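Local atomic coordinates of hydrolase, isochorismatase family (Pseudomonas putida KT2440, PDB entry 4H17), a protein that probably acts as a hydrolase of the isochorismatase family, with a substrate that cannot be inferred from its fold alone. Residues S22-I27 / D125-G130; P65-R70 / E116-L121; R150-E155 / C189-A194; P106-N111 / S138-R143. All blocks are in the same frame, centred on the assembly; numbering follows the deposited sequence.

Contact 1 (S22-I27 / D125-G130)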
loop_
_atom_site.group_PDB
_atom_site.type_symbol
_atom_site.label_atom_id
_atom_site.label_comp_id
_atom_site.label_asym_id
_atom_site.label_seq_id
_atom_site.Cartn_x
_atom_site.Cartn_y
_atom_site.Cartn_z
ATOM N N SER A 22 20.176 -17.283 -0.412
ATOM C CA SER A 22 20.305 -18.725 -0.484
ATOM C C SER A 22 19.042 -19.479 -0.110
ATOM O O SER A 22 18.899 -20.655 -0.488
ATOM C CB SER A 22 21.464 -19.190 0.403
ATOM O OG SER A 22 21.258 -18.890 1.770
ATOM N N HIS A 23 18.122 -18.835 0.602
ATOM C CA HIS A 23 16.850 -19.467 0.958
ATOM C C HIS A 23 15.642 -18.730 0.385
ATOM O O HIS A 23 14.504 -18.974 0.796
ATOM C CB HIS A 23 16.729 -19.538 2.473
ATOM C CG HIS A 23 17.898 -20.175 3.142
ATOM N ND1 HIS A 23 18.380 -21.414 2.781
ATOM C CD2 HIS A 23 18.692 -19.740 4.151
ATOM C CE1 HIS A 23 19.421 -21.716 3.540
ATOM N NE2 HIS A 23 19.625 -20.721 4.383
ATOM N N ALA A 24 15.870 -17.894 -0.617
ATOM C CA ALA A 24 14.810 -17.002 -1.095
ATOM C C ALA A 24 14.431 -17.234 -2.546
ATOM O O ALA A 24 15.161 -17.860 -3.272
ATOM C CB ALA A 24 15.235 -15.553 -0.905
ATOM N N SER A 25 13.264 -16.709 -2.907
ATOM C CA SER A 25 12.852 -16.518 -4.316
ATOM C C SER A 25 13.008 -15.019 -4.629
ATOM O O SER A 25 12.630 -14.165 -3.813
ATOM C CB SER A 25 11.412 -16.900 -4.548
ATOM O OG SER A 25 11.095 -18.284 -4.293
ATOM N N LEU A 26 13.560 -14.689 -5.803
ATOM C CA LEU A 26 13.793 -13.287 -6.210
ATOM C C LEU A 26 12.688 -12.873 -7.183
ATOM O O LEU A 26 12.379 -13.602 -8.129
ATOM C CB LEU A 26 15.122 -13.112 -6.921
ATOM C CG LEU A 26 15.440 -11.733 -7.528
ATOM C CD1 LEU A 26 15.537 -10.634 -6.478
ATOM C CD2 LEU A 26 16.724 -11.814 -8.320
ATOM N N ILE A 27 12.048 -11.756 -6.899
ATOM C CA ILE A 27 10.967 -11.190 -7.725
ATOM C C ILE A 27 11.350 -9.800 -8.214
ATOM O O ILE A 27 11.618 -8.906 -7.409
ATOM C CB ILE A 27 9.618 -11.105 -6.972
ATOM C CG1 ILE A 27 9.232 -12.469 -6.342
ATOM C CG2 ILE A 27 8.518 -10.582 -7.917
ATOM C CD1 ILE A 27 8.023 -12.455 -5.435
ATOM N N ASP A 125 10.446 -16.830 2.123
ATOM C CA ASP A 125 11.245 -15.611 1.945
ATOM C C ASP A 125 11.356 -15.136 0.489
ATOM O O ASP A 125 11.873 -15.807 -0.402
ATOM C CB ASP A 125 12.675 -15.747 2.495
ATOM C CG ASP A 125 12.749 -15.780 4.027
ATOM O OD1 ASP A 125 12.421 -14.761 4.662
ATOM O OD2 ASP A 125 13.270 -16.737 4.611
ATOM N N LEU A 126 10.887 -13.914 0.297
ATOM C CA LEU A 126 10.877 -13.245 -0.992
ATOM C C LEU A 126 11.747 -12.012 -0.939
ATOM O O LEU A 126 11.630 -11.196 -0.045
ATOM C CB LEU A 126 9.462 -12.823 -1.390
ATOM C CG LEU A 126 8.325 -13.846 -1.277
ATOM C CD1 LEU A 126 7.003 -13.193 -1.647
ATOM C CD2 LEU A 126 8.605 -15.111 -2.075
ATOM N N ILE A 127 12.630 -11.894 -1.922
ATOM C CA ILE A 127 13.405 -10.692 -2.145
ATOM C C ILE A 127 12.723 -9.985 -3.323
ATOM O O ILE A 127 12.552 -10.589 -4.403
ATOM C CB ILE A 127 14.891 -10.986 -2.427
ATOM C CG1 ILE A 127 15.520 -11.657 -1.194
ATOM C CG2 ILE A 127 15.624 -9.703 -2.793
ATOM C CD1 ILE A 127 16.824 -12.354 -1.454
ATOM N N VAL A 128 12.314 -8.743 -3.077
ATOM C CA VAL A 128 11.543 -7.949 -4.003
ATOM C C VAL A 128 12.221 -6.666 -4.440
ATOM O O VAL A 128 12.761 -5.921 -3.620
ATOM C CB VAL A 128 10.175 -7.602 -3.382
ATOM C CG1 VAL A 128 9.306 -6.829 -4.344
ATOM C CG2 VAL A 128 9.417 -8.823 -2.896
ATOM N N CYS A 129 12.202 -6.415 -5.746
ATOM C CA CYS A 129 12.730 -5.177 -6.256
ATOM C C CYS A 129 11.855 -4.746 -7.435
ATOM O O CYS A 129 10.983 -5.512 -7.847
ATOM C CB CYS A 129 14.192 -5.363 -6.668
ATOM S SG CYS A 129 14.456 -6.569 -7.988
ATOM N N GLY A 130 12.125 -3.550 -7.940
ATOM C CA GLY A 130 11.468 -3.022 -9.146
ATOM C C GLY A 130 10.642 -1.773 -8.926
ATOM O O GLY A 130 10.920 -0.958 -8.033
HETATM O O HOH W 1 12.441 -19.118 2.596
#
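L26 and I127 lie side by side on one face of the sheet, and their side chains run obliquely across one another. L26 has CG anti to its backbone N (chi1 174°), and chi2 of 63° then brings CD1 to 3.8 Å from CG2 of I127. Further back along this pair of strands, CB of A24 sits 3.6 Å from CD1 of I127, the tip of the same side chain, so I127 is held between A24 at its CD1 end and L26 at its CG2 branch. On the other face I27 and L126 also approach at a slant, CD1 to CD1 at 4.0 Å, and CD2 of L126 faces CB of S25. Strands 24-29 and 125-131 are the two middle neighbours of a six-stranded parallel sheet, in the Rossmann-like fold of the isochorismatase family. Four backbone hydrogen bonds stitch them: S25 N to D125 O, I127 N to S25 O, I27 N to I127 O (2.8 Å) and C129 N to I27 O. The segments diverge at the N-terminal end, where a water bridges them: it donates to H23 O (2.7 Å) and to D125 OD2, and accepts from D125 N. The other carboxylate oxygen of D125, OD1, forms a salt bridge with R150 of the next strand. At the far end C129 places SG between its backbone N and carbonyl carbon (chi1 62°), 3.7 Å from I27 O, on the L26 face, where I52 and L55 of helix 45-61 pack against it.

Contact 2 (P65-R70 / E116-L121)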
loop_
_atom_site.group_PDB
_atom_site.type_symbol
_atom_site.label_atom_id
_atom_site.label_comp_id
_atom_site.label_asym_id
_atom_site.label_seq_id
_atom_site.Cartn_x
_atom_site.Cartn_y
_atom_site.Cartn_z
ATOM N N PRO A 65 15.420 -19.341 -7.574
ATOM C CA PRO A 65 14.231 -19.063 -8.383
ATOM C C PRO A 65 14.108 -17.599 -8.627
ATOM O O PRO A 65 14.302 -16.794 -7.671
ATOM C CB PRO A 65 13.085 -19.589 -7.510
ATOM C CG PRO A 65 13.712 -20.488 -6.520
ATOM C CD PRO A 65 15.053 -19.866 -6.244
ATOM N N ILE A 66 13.823 -17.236 -9.888
ATOM C CA ILE A 66 13.715 -15.853 -10.254
ATOM C C ILE A 66 12.420 -15.639 -11.021
ATOM O O ILE A 66 12.134 -16.348 -12.003
ATOM C CB ILE A 66 14.889 -15.417 -11.164
ATOM C CG1 ILE A 66 16.234 -15.641 -10.451
ATOM C CG2 ILE A 66 14.711 -13.986 -11.656
ATOM C CD1 ILE A 66 17.444 -15.601 -11.369
ATOM N N ILE A 67 11.661 -14.660 -10.564
ATOM C CA ILE A 67 10.338 -14.317 -11.150
ATOM C C ILE A 67 10.355 -12.886 -11.656
ATOM O O ILE A 67 10.679 -11.944 -10.915
ATOM C CB ILE A 67 9.234 -14.433 -10.122
ATOM C CG1 ILE A 67 9.131 -15.871 -9.626
ATOM C CG2 ILE A 67 7.950 -13.879 -10.716
ATOM C CD1 ILE A 67 8.241 -16.073 -8.407
ATOM N N HIS A 68 10.116 -12.719 -12.946
ATOM C CA HIS A 68 9.995 -11.416 -13.572
ATOM C C HIS A 68 8.510 -11.104 -13.808
ATOM O O HIS A 68 7.777 -11.901 -14.424
ATOM C CB HIS A 68 10.692 -11.400 -14.933
ATOM C CG HIS A 68 12.104 -11.890 -14.923
ATOM N ND1 HIS A 68 13.177 -11.026 -14.934
ATOM C CD2 HIS A 68 12.625 -13.135 -14.935
ATOM C CE1 HIS A 68 14.300 -11.726 -14.929
ATOM N NE2 HIS A 68 13.993 -13.008 -14.947
ATOM N N VAL A 69 8.094 -9.942 -13.352
ATOM C CA VAL A 69 6.743 -9.446 -13.550
ATOM C C VAL A 69 6.764 -8.271 -14.535
ATOM O O VAL A 69 7.614 -7.401 -14.389
ATOM C CB VAL A 69 6.154 -9.011 -12.188
ATOM C CG1 VAL A 69 4.792 -8.410 -12.368
ATOM C CG2 VAL A 69 6.116 -10.171 -11.188
ATOM N N ARG A 70 5.814 -8.208 -15.471
ATOM C CA ARG A 70 5.618 -7.055 -16.318
ATOM C C ARG A 70 4.151 -6.711 -16.430
ATOM O O ARG A 70 3.275 -7.570 -16.250
ATOM C CB ARG A 70 6.101 -7.329 -17.758
ATOM C CG ARG A 70 7.598 -7.352 -17.936
ATOM C CD ARG A 70 7.959 -7.329 -19.413
ATOM N NE ARG A 70 7.614 -8.587 -20.109
ATOM C CZ ARG A 70 8.025 -8.888 -21.359
ATOM N NH1 ARG A 70 8.700 -8.026 -22.090
ATOM N NH2 ARG A 70 7.714 -10.070 -21.885
ATOM N N GLU A 116 0.310 -19.652 -6.654
ATOM C CA GLU A 116 0.532 -21.062 -6.962
ATOM C C GLU A 116 2.005 -21.272 -7.268
ATOM O O GLU A 116 2.618 -22.240 -6.807
ATOM C CB GLU A 116 -0.340 -21.439 -8.189
ATOM C CG GLU A 116 -0.305 -22.873 -8.722
ATOM C CD GLU A 116 -1.347 -23.123 -9.818
ATOM O OE1 GLU A 116 -2.156 -22.211 -10.114
ATOM O OE2 GLU A 116 -1.382 -24.237 -10.375
ATOM N N THR A 117 2.584 -20.338 -8.022
ATOM C CA THR A 117 3.988 -20.401 -8.364
ATOM C C THR A 117 4.879 -20.330 -7.114
ATOM O O THR A 117 5.822 -21.152 -6.915
ATOM C CB THR A 117 4.358 -19.296 -9.334
ATOM O OG1 THR A 117 3.625 -19.534 -10.549
ATOM C CG2 THR A 117 5.848 -19.273 -9.610
ATOM N N LEU A 118 4.632 -19.351 -6.263
ATOM C CA LEU A 118 5.440 -19.233 -5.048
ATOM C C LEU A 118 5.259 -20.448 -4.114
ATOM O O LEU A 118 6.234 -20.874 -3.506
ATOM C CB LEU A 118 5.146 -17.933 -4.323
ATOM C CG LEU A 118 5.481 -16.652 -5.073
ATOM C CD1 LEU A 118 5.072 -15.462 -4.210
ATOM C CD2 LEU A 118 6.964 -16.654 -5.382
ATOM N N GLN A 119 4.051 -21.024 -4.064
ATOM C CA GLN A 119 3.796 -22.272 -3.303
ATOM C C GLN A 119 4.657 -23.423 -3.829
ATOM O O GLN A 119 5.346 -24.109 -3.071
ATOM C CB GLN A 119 2.311 -22.623 -3.323
ATOM C CG GLN A 119 1.522 -21.716 -2.417
ATOM C CD GLN A 119 0.029 -21.952 -2.523
ATOM O OE1 GLN A 119 -0.515 -22.065 -3.616
ATOM N NE2 GLN A 119 -0.632 -22.046 -1.389
ATOM N N GLU A 120 4.672 -23.561 -5.149
ATOM C CA GLU A 120 5.439 -24.567 -5.802
ATOM C C GLU A 120 6.935 -24.439 -5.542
ATOM O O GLU A 120 7.670 -25.459 -5.442
ATOM C CB GLU A 120 5.187 -24.433 -7.283
ATOM C CG GLU A 120 5.686 -25.588 -8.103
ATOM C CD GLU A 120 5.281 -25.470 -9.560
ATOM O OE1 GLU A 120 4.833 -24.385 -9.954
ATOM O OE2 GLU A 120 5.390 -26.468 -10.279
ATOM N N LEU A 121 7.404 -23.202 -5.444
ATOM C CA LEU A 121 8.815 -22.953 -5.229
ATOM C C LEU A 121 9.224 -23.224 -3.770
ATOM O O LEU A 121 10.373 -23.546 -3.478
ATOM C CB LEU A 121 9.163 -21.536 -5.588
ATOM C CG LEU A 121 9.522 -21.253 -7.054
ATOM C CD1 LEU A 121 8.679 -22.070 -8.015
ATOM C CD2 LEU A 121 9.470 -19.790 -7.431
#
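I67 sets CG1 anti to its carbonyl carbon (chi1 -62°) and then runs on extended, with CD1 anti to CA (chi2 169°), which carries this methyl from the strand to the helix and against L118. L118 also has CG anti to its carbonyl carbon, and its CD2 branch meets I67 CD1 at 3.3 Å, tighter than usual for two carbons. The two side chains lie at a slant to each other. L121, one turn further along, brings CD2 in beside the same methyl, 4.0 Å from I67 CD1, and at the same time to 3.6 Å from CB of the P65 ring. CG2 of T117 adds a looser touch, 4.2 Å from I67 CD1, while its hydroxyl turns to the carbonyl of K113 in its own helix. The tip of I67 is thus received by three side chains, T117, L118 and L121, from about one turn of the helix, without a polar bond. The axes of strand 66-70 and helix 116-121 run 11.1 Å apart and nearly antiparallel, at 171°. This is the layer packing of an alpha/beta sandwich: helix 114-121 belongs to the beta-alpha-beta crossover that leads from strand 99-103 to strand 125-131, and it covers strand 66-71 on the way.

Contact 3 (R150-E155 / C189-A194)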
loop_
_atom_site.group_PDB
_atom_site.type_symbol
_atom_site.label_atom_id
_atom_site.label_comp_id
_atom_site.label_asym_id
_atom_site.label_seq_id
_atom_site.Cartn_x
_atom_site.Cartn_y
_atom_site.Cartn_z
ATOM N N ARG A 150 7.347 -13.709 3.883
ATOM C CA ARG A 150 8.260 -12.790 4.512
ATOM C C ARG A 150 8.989 -12.068 3.402
ATOM O O ARG A 150 9.736 -12.692 2.651
ATOM C CB ARG A 150 9.275 -13.551 5.335
ATOM C CG ARG A 150 8.734 -14.148 6.614
ATOM C CD ARG A 150 9.890 -14.728 7.442
ATOM N NE ARG A 150 10.543 -15.876 6.808
ATOM C CZ ARG A 150 10.131 -17.143 6.913
ATOM N NH1 ARG A 150 9.065 -17.453 7.645
ATOM N NH2 ARG A 150 10.803 -18.111 6.302
ATOM N N CYS A 151 8.800 -10.762 3.311
ATOM C CA CYS A 151 9.349 -9.971 2.199
ATOM C C CYS A 151 10.558 -9.193 2.673
ATOM O O CYS A 151 10.545 -8.611 3.747
ATOM C CB CYS A 151 8.303 -9.005 1.676
ATOM S SG CYS A 151 7.012 -9.832 0.725
ATOM N N THR A 152 11.579 -9.159 1.816
ATOM C CA THR A 152 12.719 -8.277 1.987
ATOM C C THR A 152 12.761 -7.410 0.731
ATOM O O THR A 152 12.943 -7.930 -0.386
ATOM C CB THR A 152 14.035 -9.039 2.148
ATOM O OG1 THR A 152 13.969 -9.804 3.360
ATOM C CG2 THR A 152 15.185 -8.076 2.206
ATOM N N LEU A 153 12.545 -6.116 0.921
ATOM C CA LEU A 153 12.425 -5.181 -0.190
ATOM C C LEU A 153 13.734 -4.476 -0.369
ATOM O O LEU A 153 14.268 -3.890 0.576
ATOM C CB LEU A 153 11.313 -4.178 0.126
ATOM C CG LEU A 153 11.038 -3.048 -0.847
ATOM C CD1 LEU A 153 10.756 -3.479 -2.261
ATOM C CD2 LEU A 153 9.880 -2.238 -0.304
ATOM N N VAL A 154 14.254 -4.470 -1.586
ATOM C CA VAL A 154 15.616 -3.964 -1.808
ATOM C C VAL A 154 15.510 -2.499 -2.197
ATOM O O VAL A 154 15.158 -2.167 -3.326
ATOM C CB VAL A 154 16.368 -4.747 -2.881
ATOM C CG1 VAL A 154 17.812 -4.289 -2.975
ATOM C CG2 VAL A 154 16.271 -6.226 -2.591
ATOM N N GLU A 155 15.785 -1.617 -1.233
ATOM C CA GLU A 155 15.373 -0.214 -1.363
ATOM C C GLU A 155 16.133 0.540 -2.458
ATOM O O GLU A 155 15.618 1.484 -3.053
ATOM C CB GLU A 155 15.543 0.529 -0.033
ATOM C CG GLU A 155 16.956 0.471 0.501
ATOM C CD GLU A 155 17.037 0.918 1.942
ATOM O OE1 GLU A 155 16.298 1.870 2.300
ATOM O OE2 GLU A 155 17.835 0.312 2.697
ATOM N N CYS A 189 11.067 -6.439 5.552
ATOM C CA CYS A 189 12.442 -5.996 5.854
ATOM C C CYS A 189 12.865 -5.139 4.708
ATOM O O CYS A 189 12.602 -5.478 3.548
ATOM C CB CYS A 189 13.370 -7.191 6.003
ATOM S SG CYS A 189 13.114 -8.068 7.558
ATOM N N VAL A 190 13.517 -4.023 4.996
ATOM C CA VAL A 190 14.038 -3.169 3.932
ATOM C C VAL A 190 15.539 -3.203 4.061
ATOM O O VAL A 190 16.084 -2.973 5.160
ATOM C CB VAL A 190 13.461 -1.746 4.038
ATOM C CG1 VAL A 190 14.044 -0.814 2.997
ATOM C CG2 VAL A 190 11.921 -1.773 3.920
ATOM N N ALA A 191 16.222 -3.474 2.941
ATOM C CA ALA A 191 17.676 -3.705 2.951
ATOM C C ALA A 191 18.303 -3.211 1.660
ATOM O O ALA A 191 17.626 -3.174 0.636
ATOM C CB ALA A 191 17.964 -5.166 3.130
ATOM N N PRO A 192 19.598 -2.796 1.700
ATOM C CA PRO A 192 20.299 -2.441 0.477
ATOM C C PRO A 192 20.864 -3.685 -0.230
ATOM O O PRO A 192 21.107 -4.736 0.375
ATOM C CB PRO A 192 21.411 -1.532 0.957
ATOM C CG PRO A 192 21.710 -2.000 2.338
ATOM C CD PRO A 192 20.440 -2.584 2.898
ATOM N N THR A 193 21.030 -3.549 -1.548
ATOM C CA THR A 193 21.482 -4.622 -2.407
ATOM C C THR A 193 22.757 -5.272 -1.848
ATOM O O THR A 193 22.890 -6.496 -1.863
ATOM C CB THR A 193 21.741 -4.060 -3.828
ATOM O OG1 THR A 193 20.517 -3.583 -4.407
ATOM C CG2 THR A 193 22.367 -5.054 -4.786
ATOM N N ALA A 194 23.676 -4.429 -1.400
ATOM C CA ALA A 194 25.005 -4.878 -0.943
ATOM C C ALA A 194 24.912 -5.857 0.223
ATOM O O ALA A 194 25.760 -6.726 0.378
ATOM C CB ALA A 194 25.858 -3.678 -0.564
#
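C189 and L153 share the shortest backbone bond here: L153 N donates to C189 O at 2.7 Å. Before it, C189 N donates to C151 O; after it, A191 N reaches L153 O at 3.1 Å, and E155 N reaches A191 O at 3.1 Å. The strands run parallel, and 189-191 is the outermost strand on this side of the chain's sheet. The hydroxyls find partners beyond the pair. T152 OG1, 3.8 Å from C189 CB, is bonded to the backbone N of A19; T193 OG1, against which V154 CG1 closes, is bonded to the carboxylate of D156. E155 ends the run where the chain turns a corner. Its CG stands between backbone N and carbonyl carbon (chi1 57°), and beyond it the chain is extended, crossing V190 at about a right angle with CD 3.6 Å from V190 CG1. OE2 lies 3.9 Å from P192 CD, and K166 of the second subunit packs on E155, while the carbonyl of E155 takes a hydrogen bond from H176 NE2. An alanine at E155 would keep the touch of CB on V190 CG1 but would probably leave a gap where CD and the carboxylate lie against that methyl and the P192 ring. Across the contact itself all the hydrogen bonds are backbone ones, and these four set the register of the edge strand, while the side chain of E155 adds van der Waals contact, CD and OE1 on V190 CG1 and OE2 near the P192 ring, and makes no hydrogen bond across the contact.

Contact 4 (P106-N111 / S138-R143). With SO4 (sulfate ion), chain D; SO4 (sulfate ion), chain I.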
loop_
_atom_site.group_PDB
_atom_site.type_symbol
_atom_site.label_atom_id
_atom_site.label_comp_id
_atom_site.label_asym_id
_atom_site.label_seq_id
_atom_site.Cartn_x
_atom_site.Cartn_y
_atom_site.Cartn_z
ATOM N N PRO A 106 -1.831 -3.403 -10.003
ATOM C CA PRO A 106 -0.629 -3.188 -9.160
ATOM C C PRO A 106 -0.278 -4.405 -8.295
ATOM O O PRO A 106 0.878 -4.727 -8.156
ATOM C CB PRO A 106 -0.994 -1.955 -8.317
ATOM C CG PRO A 106 -1.952 -1.194 -9.182
ATOM C CD PRO A 106 -2.766 -2.257 -9.902
ATOM N N ASN A 107 -1.293 -5.096 -7.785
ATOM C CA ASN A 107 -1.151 -6.366 -7.114
ATOM C C ASN A 107 -0.779 -7.466 -8.124
ATOM O O ASN A 107 -1.614 -7.937 -8.884
ATOM C CB ASN A 107 -2.477 -6.711 -6.431
ATOM C CG ASN A 107 -2.509 -8.110 -5.864
ATOM O OD1 ASN A 107 -1.456 -8.791 -5.774
ATOM N ND2 ASN A 107 -3.684 -8.572 -5.530
ATOM N N ALA A 108 0.482 -7.919 -8.057
ATOM C CA ALA A 108 0.969 -8.904 -9.010
ATOM C C ALA A 108 0.404 -10.316 -8.836
ATOM O O ALA A 108 0.625 -11.172 -9.702
ATOM C CB ALA A 108 2.497 -8.960 -9.040
ATOM N N PHE A 109 -0.318 -10.562 -7.731
ATOM C CA PHE A 109 -1.052 -11.840 -7.558
ATOM C C PHE A 109 -2.337 -11.946 -8.366
ATOM O O PHE A 109 -2.776 -13.059 -8.698
ATOM C CB PHE A 109 -1.363 -12.063 -6.083
ATOM C CG PHE A 109 -0.134 -12.294 -5.231
ATOM C CD1 PHE A 109 0.513 -11.217 -4.643
ATOM C CD2 PHE A 109 0.361 -13.573 -5.004
ATOM C CE1 PHE A 109 1.599 -11.403 -3.851
ATOM C CE2 PHE A 109 1.508 -13.758 -4.246
ATOM C CZ PHE A 109 2.097 -12.673 -3.642
ATOM N N LYS A 110 -2.993 -10.808 -8.616
ATOM C CA LYS A 110 -4.354 -10.817 -9.150
ATOM C C LYS A 110 -4.393 -11.350 -10.568
ATOM O O LYS A 110 -3.828 -10.754 -11.486
ATOM C CB LYS A 110 -4.971 -9.419 -9.064
ATOM C CG LYS A 110 -6.363 -9.256 -9.667
ATOM C CD LYS A 110 -7.445 -10.118 -9.021
ATOM C CE LYS A 110 -8.853 -9.576 -9.305
ATOM N NZ LYS A 110 -9.922 -10.288 -8.528
ATOM N N ASN A 111 -5.060 -12.493 -10.719
ATOM C CA ASN A 111 -5.182 -13.199 -12.006
ATOM C C ASN A 111 -3.869 -13.601 -12.692
ATOM O O ASN A 111 -3.812 -13.704 -13.919
ATOM C CB ASN A 111 -6.062 -12.399 -12.981
ATOM C CG ASN A 111 -7.451 -12.112 -12.433
ATOM O OD1 ASN A 111 -8.072 -12.946 -11.756
ATOM N ND2 ASN A 111 -7.968 -10.931 -12.752
ATOM N N SER A 138 4.790 -1.708 -3.593
ATOM C CA SER A 138 4.068 -1.581 -2.327
ATOM C C SER A 138 2.850 -2.491 -2.292
ATOM O O SER A 138 2.638 -3.250 -1.301
ATOM C CB SER A 138 3.651 -0.123 -2.090
ATOM O OG SER A 138 2.985 -0.053 -0.839
ATOM N N THR A 139 2.071 -2.497 -3.371
ATOM C CA THR A 139 0.839 -3.285 -3.394
ATOM C C THR A 139 1.146 -4.777 -3.339
ATOM O O THR A 139 0.524 -5.516 -2.568
ATOM C CB THR A 139 0.004 -2.975 -4.602
ATOM O OG1 THR A 139 -0.227 -1.581 -4.670
ATOM C CG2 THR A 139 -1.307 -3.739 -4.553
ATOM N N THR A 140 2.142 -5.217 -4.118
ATOM C CA THR A 140 2.478 -6.636 -4.178
ATOM C C THR A 140 3.063 -7.146 -2.847
ATOM O O THR A 140 2.685 -8.201 -2.393
ATOM C CB THR A 140 3.377 -6.922 -5.403
ATOM O OG1 THR A 140 2.627 -6.599 -6.589
ATOM C CG2 THR A 140 3.793 -8.364 -5.404
ATOM N N VAL A 141 3.879 -6.317 -2.214
ATOM C CA VAL A 141 4.490 -6.671 -0.942
ATOM C C VAL A 141 3.382 -6.775 0.082
ATOM O O VAL A 141 3.360 -7.688 0.896
ATOM C CB VAL A 141 5.544 -5.630 -0.544
ATOM C CG1 VAL A 141 5.998 -5.774 0.907
ATOM C CG2 VAL A 141 6.759 -5.767 -1.464
ATOM N N ARG A 142 2.470 -5.819 0.070
ATOM C CA ARG A 142 1.351 -5.880 1.029
ATOM C C ARG A 142 0.525 -7.160 0.842
ATOM O O ARG A 142 0.211 -7.840 1.822
ATOM C CB ARG A 142 0.451 -4.653 0.901
ATOM C CG ARG A 142 1.135 -3.318 1.297
ATOM C CD ARG A 142 0.343 -2.104 0.867
ATOM N NE ARG A 142 1.027 -0.826 1.128
ATOM C CZ ARG A 142 0.844 -0.081 2.218
ATOM N NH1 ARG A 142 -0.019 -0.434 3.149
ATOM N NH2 ARG A 142 1.516 1.070 2.357
ATOM N N ARG A 143 0.216 -7.499 -0.400
ATOM C CA ARG A 143 -0.559 -8.698 -0.675
ATOM C C ARG A 143 0.163 -9.980 -0.227
ATOM O O ARG A 143 -0.455 -10.931 0.274
ATOM C CB ARG A 143 -0.960 -8.769 -2.149
ATOM C CG ARG A 143 -1.977 -9.869 -2.445
ATOM C CD ARG A 143 -3.224 -9.742 -1.621
ATOM N NE ARG A 143 -4.215 -10.739 -2.004
ATOM C CZ ARG A 143 -5.144 -11.205 -1.178
ATOM N NH1 ARG A 143 -5.210 -10.730 0.054
ATOM N NH2 ARG A 143 -6.023 -12.136 -1.596
HETATM S S SO4 D . -5.404 -12.095 -5.350
HETATM O O1 SO4 D . -6.306 -11.186 -6.074
HETATM O O2 SO4 D . -4.361 -11.260 -4.774
HETATM O O3 SO4 D . -4.818 -13.036 -6.318
HETATM O O4 SO4 D . -6.169 -12.801 -4.265
HETATM S S SO4 I . -8.727 -11.006 0.565
HETATM O O1 SO4 I . -8.848 -11.884 -0.636
HETATM O O2 SO4 I . -7.632 -11.502 1.447
HETATM O O3 SO4 I . -9.961 -11.200 1.399
HETATM O O4 SO4 I . -8.606 -9.562 0.258
#
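N107 to K110 form a type I beta turn, closed by a bond from K110 N to N107 O, that sits against helix 133-146 with N107 and T140 nearest by CA. T140 OG1 accepts from A108 N at 2.9 Å and is bonded also to S136 O one turn earlier, so the helix hydroxyl holds the loop by its backbone. T139 CG2 packs 3.7 Å from N107 CB. N107 OD1 takes F109 N at 2.9 Å in an Asx turn, the donor standing 52° out of the carbonyl plane. The edge of the F109 ring meets T140 O, 3.7 Å from CE1. The loop, which links strand 99-103 to helix 114-121, and helix 133-146 form part of the dimer interface: N107 ND2 is bonded to D146 of the second subunit, and T139 OG1 to R142 of that subunit. R143 sets CG anti to its backbone N (chi1 -170°), placing it 3.6 Å from F109 CD1, and then bends at chi2. Its guanidinium stands nearly perpendicular to the ring and binds two sulfates, probably from the crystallisation liquor. NE donates to O2 of the chain D sulfate at 2.8 Å, the same oxygen that N107 ND2 reaches at 2.9 Å; NH2 bonds to O4 of that ion and O1 of the chain I sulfate, and NH1 to O2 of the latter and, as a salt bridge, to D146 of its own chain. An alanine at R143 would probably leave D146 without that mate, loosen both sulfates and open a gap beside F109 CD1. Both sulfates also reach R143 of the second subunit.

Contacts 1, 2 and 3 all involve strands of one parallel sheet. Contacts 1 and 2 have centres 10 Å apart and join directly, since L26 O accepts from I67 N at 2.8 Å. On the other side, L126 O takes T152 N at 2.8 Å, tying contact 1 to contact 3, whose centre is 9 Å away. Contacts 2 and 3 do not touch; their nearest atoms are about 8 Å apart. Contact 4, where the sulfates bind, sets the loop 106-111 against helix 133-146 beside the sheet: V141 reaches V128 of contact 1 (CG2 to CG1, 4.0 Å) and C151 of contact 3 (CG1 to CB, 4.0 Å), while F109 CE2 packs 4.0 Å from L118 CD1 of contact 2.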